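Local coordinates for pseudoazurin (Blue copper protein) (Sinorhizobium meliloti, PDB 3TU6) that binds one copper ion in a cupredoxin beta-barrel and probably carries electrons in the periplasm as a blue copper protein, at residues 77-81 with 82-86. Sequence-based numbering, arbitrary orientation.
Sequences MYQCA and PHVGM. With CU (copper (II) ion), chain B.
C80 and H83, three residues apart in one turn, grip the same copper ion. The copper lies 2.2 Å from C80 SG and 2.1 Å from H83 ND1. C80 SG lies anti to the backbone N (chi1 173°), which points it at the metal. The H83 ring carbon CG lies beside its own backbone N (chi1 -52°), and ND1 is turned to the copper. C80 SG therefore stands obliquely to the ring, 3.4 Å from H83 ND1, with the metal joining the two. P82 lies over one ring face, its CB 3.8 Å above the plane near the centre. P82 CD also comes within 3.6 Å of C80 SG.

The turn leaves the end of strand 74-79. Its backbone is drawn in by a weak, bent hydrogen bond from H83 N to C80 O, with an angle of 131° at the hydrogen. V84 N also comes close to C80 O, at 2.7 Å. The V84 side chain then folds back beside the start of the turn. Its CG1 meets A81 O, while V84 CG2 lies 3.6 Å from Q79 OE1 and also faces Q79 CB. With an alanine in place of V84, both methyls go, and the Q79 side chain would probably lose this contact and be freer to shift. A81 N is held from outside by N43 OD1.

H42 and M88 complete the site, giving the two-histidine, cysteine and methionine set of a type 1 copper centre. C80 backbone also pairs with M88, tying the two ends of this ligand loop together. Three of the four ligands thus come from one short loop, and the short thiolate bond is consistent with the strong sulfur-to-copper charge transfer that gives type 1 copper sites their intense colour.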
ATOM      1  N   MET A  77      -1.744  -5.001   1.273  1.00 19.69           N
ATOM      2  CA  MET A  77      -0.736  -4.293   2.064  1.00 20.04           C
ATOM      3  C   MET A  77       0.619  -4.382   1.371  1.00 20.26           C
ATOM      4  O   MET A  77       1.137  -5.477   1.149  1.00 21.13           O
ATOM      5  CB  MET A  77      -0.633  -4.886   3.470  1.00 20.04           C
ATOM      6  CG  MET A  77      -1.933  -4.854   4.267  1.00 20.00           C
ATOM      7  SD  MET A  77      -2.570  -3.197   4.583  1.00 22.39           S
ATOM      8  CE  MET A  77      -1.280  -2.517   5.628  1.00 13.33           C
ATOM      9  N   TYR A  78       1.184  -3.223   1.035  1.00 19.93           N
ATOM     10  CA  TYR A  78       2.458  -3.147   0.320  1.00 19.40           C
ATOM     11  C   TYR A  78       3.435  -2.231   1.056  1.00 19.70           C
ATOM     12  O   TYR A  78       3.040  -1.475   1.947  1.00 20.59           O
ATOM     13  CB  TYR A  78       2.232  -2.664  -1.116  1.00 18.97           C
ATOM     14  CG  TYR A  78       1.754  -1.233  -1.233  1.00 19.57           C
ATOM     15  CD1 TYR A  78       2.663  -0.183  -1.306  1.00 10.53           C
ATOM     16  CD2 TYR A  78       0.395  -0.930  -1.276  1.00 17.58           C
ATOM     17  CE1 TYR A  78       2.237   1.128  -1.406  1.00 13.39           C
ATOM     18  CE2 TYR A  78      -0.044   0.386  -1.388  1.00 20.81           C
ATOM     19  CZ  TYR A  78       0.884   1.409  -1.453  1.00 16.49           C
ATOM     20  OH  TYR A  78       0.469   2.715  -1.564  1.00 16.41           O
ATOM     21  N   GLN A  79       4.708  -2.298   0.673  1.00 16.70           N
ATOM     22  CA  GLN A  79       5.765  -1.586   1.387  1.00 16.99           C
ATOM     23  C   GLN A  79       6.842  -1.034   0.463  1.00 16.63           C
ATOM     24  O   GLN A  79       6.941  -1.426  -0.701  1.00 19.00           O
ATOM     25  CB  GLN A  79       6.426  -2.527   2.400  1.00 16.59           C
ATOM     26  CG  GLN A  79       7.186  -3.695   1.767  1.00 19.08           C
ATOM     27  CD  GLN A  79       7.887  -4.568   2.791  1.00 27.50           C
ATOM     28  OE1 GLN A  79       7.325  -4.899   3.835  1.00 29.16           O
ATOM     29  NE2 GLN A  79       9.123  -4.950   2.491  1.00 25.64           N
ATOM     30  N   CYS A  80       7.642  -0.120   1.006  1.00 15.21           N
ATOM     31  CA  CYS A  80       8.903   0.292   0.401  1.00 18.29           C
ATOM     32  C   CYS A  80      10.019  -0.397   1.176  1.00 18.49           C
ATOM     33  O   CYS A  80      10.181  -0.158   2.370  1.00 19.18           O
ATOM     34  CB  CYS A  80       9.073   1.810   0.482  1.00 16.90           C
ATOM     35  SG  CYS A  80      10.692   2.400  -0.059  1.00 20.67           S
ATOM     36  N   ALA A  81      10.786  -1.250   0.499  1.00 20.18           N
ATOM     37  CA  ALA A  81      11.815  -2.057   1.164  1.00 21.67           C
ATOM     38  C   ALA A  81      12.862  -1.213   1.902  1.00 21.63           C
ATOM     39  O   ALA A  81      13.165  -1.490   3.064  1.00 24.26           O
ATOM     40  CB  ALA A  81      12.488  -3.002   0.166  1.00 23.44           C
ATOM     41  N   PRO A  82      13.421  -0.185   1.235  1.00 20.13           N
ATOM     42  CA  PRO A  82      14.365   0.703   1.920  1.00 20.84           C
ATOM     43  C   PRO A  82      13.833   1.391   3.183  1.00 19.67           C
ATOM     44  O   PRO A  82      14.584   1.558   4.144  1.00 20.31           O
ATOM     45  CB  PRO A  82      14.694   1.748   0.849  1.00 23.11           C
ATOM     46  CG  PRO A  82      14.538   1.026  -0.429  1.00 19.93           C
ATOM     47  CD  PRO A  82      13.429   0.035  -0.225  1.00 19.87           C
ATOM     48  N   HIS A  83      12.558   1.778   3.185  1.00 19.50           N
ATOM     49  CA  HIS A  83      12.009   2.616   4.254  1.00 18.11           C
ATOM     50  C   HIS A  83      10.858   1.982   5.046  1.00 17.92           C
ATOM     51  O   HIS A  83      10.183   2.678   5.806  1.00 18.64           O
ATOM     52  CB  HIS A  83      11.563   3.962   3.676  1.00 17.51           C
ATOM     53  CG  HIS A  83      12.616   4.644   2.857  1.00 16.06           C
ATOM     54  ND1 HIS A  83      12.484   4.856   1.501  1.00 21.29           N
ATOM     55  CD2 HIS A  83      13.825   5.147   3.199  1.00 16.61           C
ATOM     56  CE1 HIS A  83      13.561   5.470   1.047  1.00 17.47           C
ATOM     57  NE2 HIS A  83      14.391   5.657   2.056  1.00 20.01           N
ATOM     58  N   VAL A  84      10.640   0.675   4.894  1.00 18.48           N
ATOM     59  CA  VAL A  84       9.552   0.006   5.618  1.00 17.60           C
ATOM     60  C   VAL A  84       9.725   0.142   7.132  1.00 19.66           C
ATOM     61  O   VAL A  84       8.757   0.407   7.845  1.00 18.98           O
ATOM     62  CB  VAL A  84       9.397  -1.490   5.237  1.00 19.35           C
ATOM     63  CG1 VAL A  84      10.675  -2.273   5.519  1.00 20.20           C
ATOM     64  CG2 VAL A  84       8.210  -2.103   5.977  1.00 13.31           C
ATOM     65  N   GLY A  85      10.959  -0.008   7.611  1.00 20.14           N
ATOM     66  CA  GLY A  85      11.267   0.148   9.031  1.00 21.76           C
ATOM     67  C   GLY A  85      11.007   1.552   9.555  1.00 22.59           C
ATOM     68  O   GLY A  85      10.762   1.735  10.747  1.00 17.43           O
ATOM     69  N   MET A  86      11.065   2.537   8.658  1.00 22.10           N
ATOM     70  CA  MET A  86      10.731   3.925   8.980  1.00 23.30           C
ATOM     71  C   MET A  86       9.227   4.201   8.873  1.00 23.79           C
ATOM     72  O   MET A  86       8.778   5.309   9.170  1.00 26.46           O
ATOM     73  CB  MET A  86      11.490   4.878   8.051  1.00 23.57           C
ATOM     74  CG  MET A  86      13.005   4.724   8.100  1.00 22.68           C
ATOM     75  SD  MET A  86      13.854   5.864   6.990  1.00 28.63           S
ATOM     76  CE  MET A  86      13.522   7.431   7.796  1.00 27.65           C
TER
HETATM   77 CU    CU B 201      10.754   4.591   0.389  1.00 19.69          CU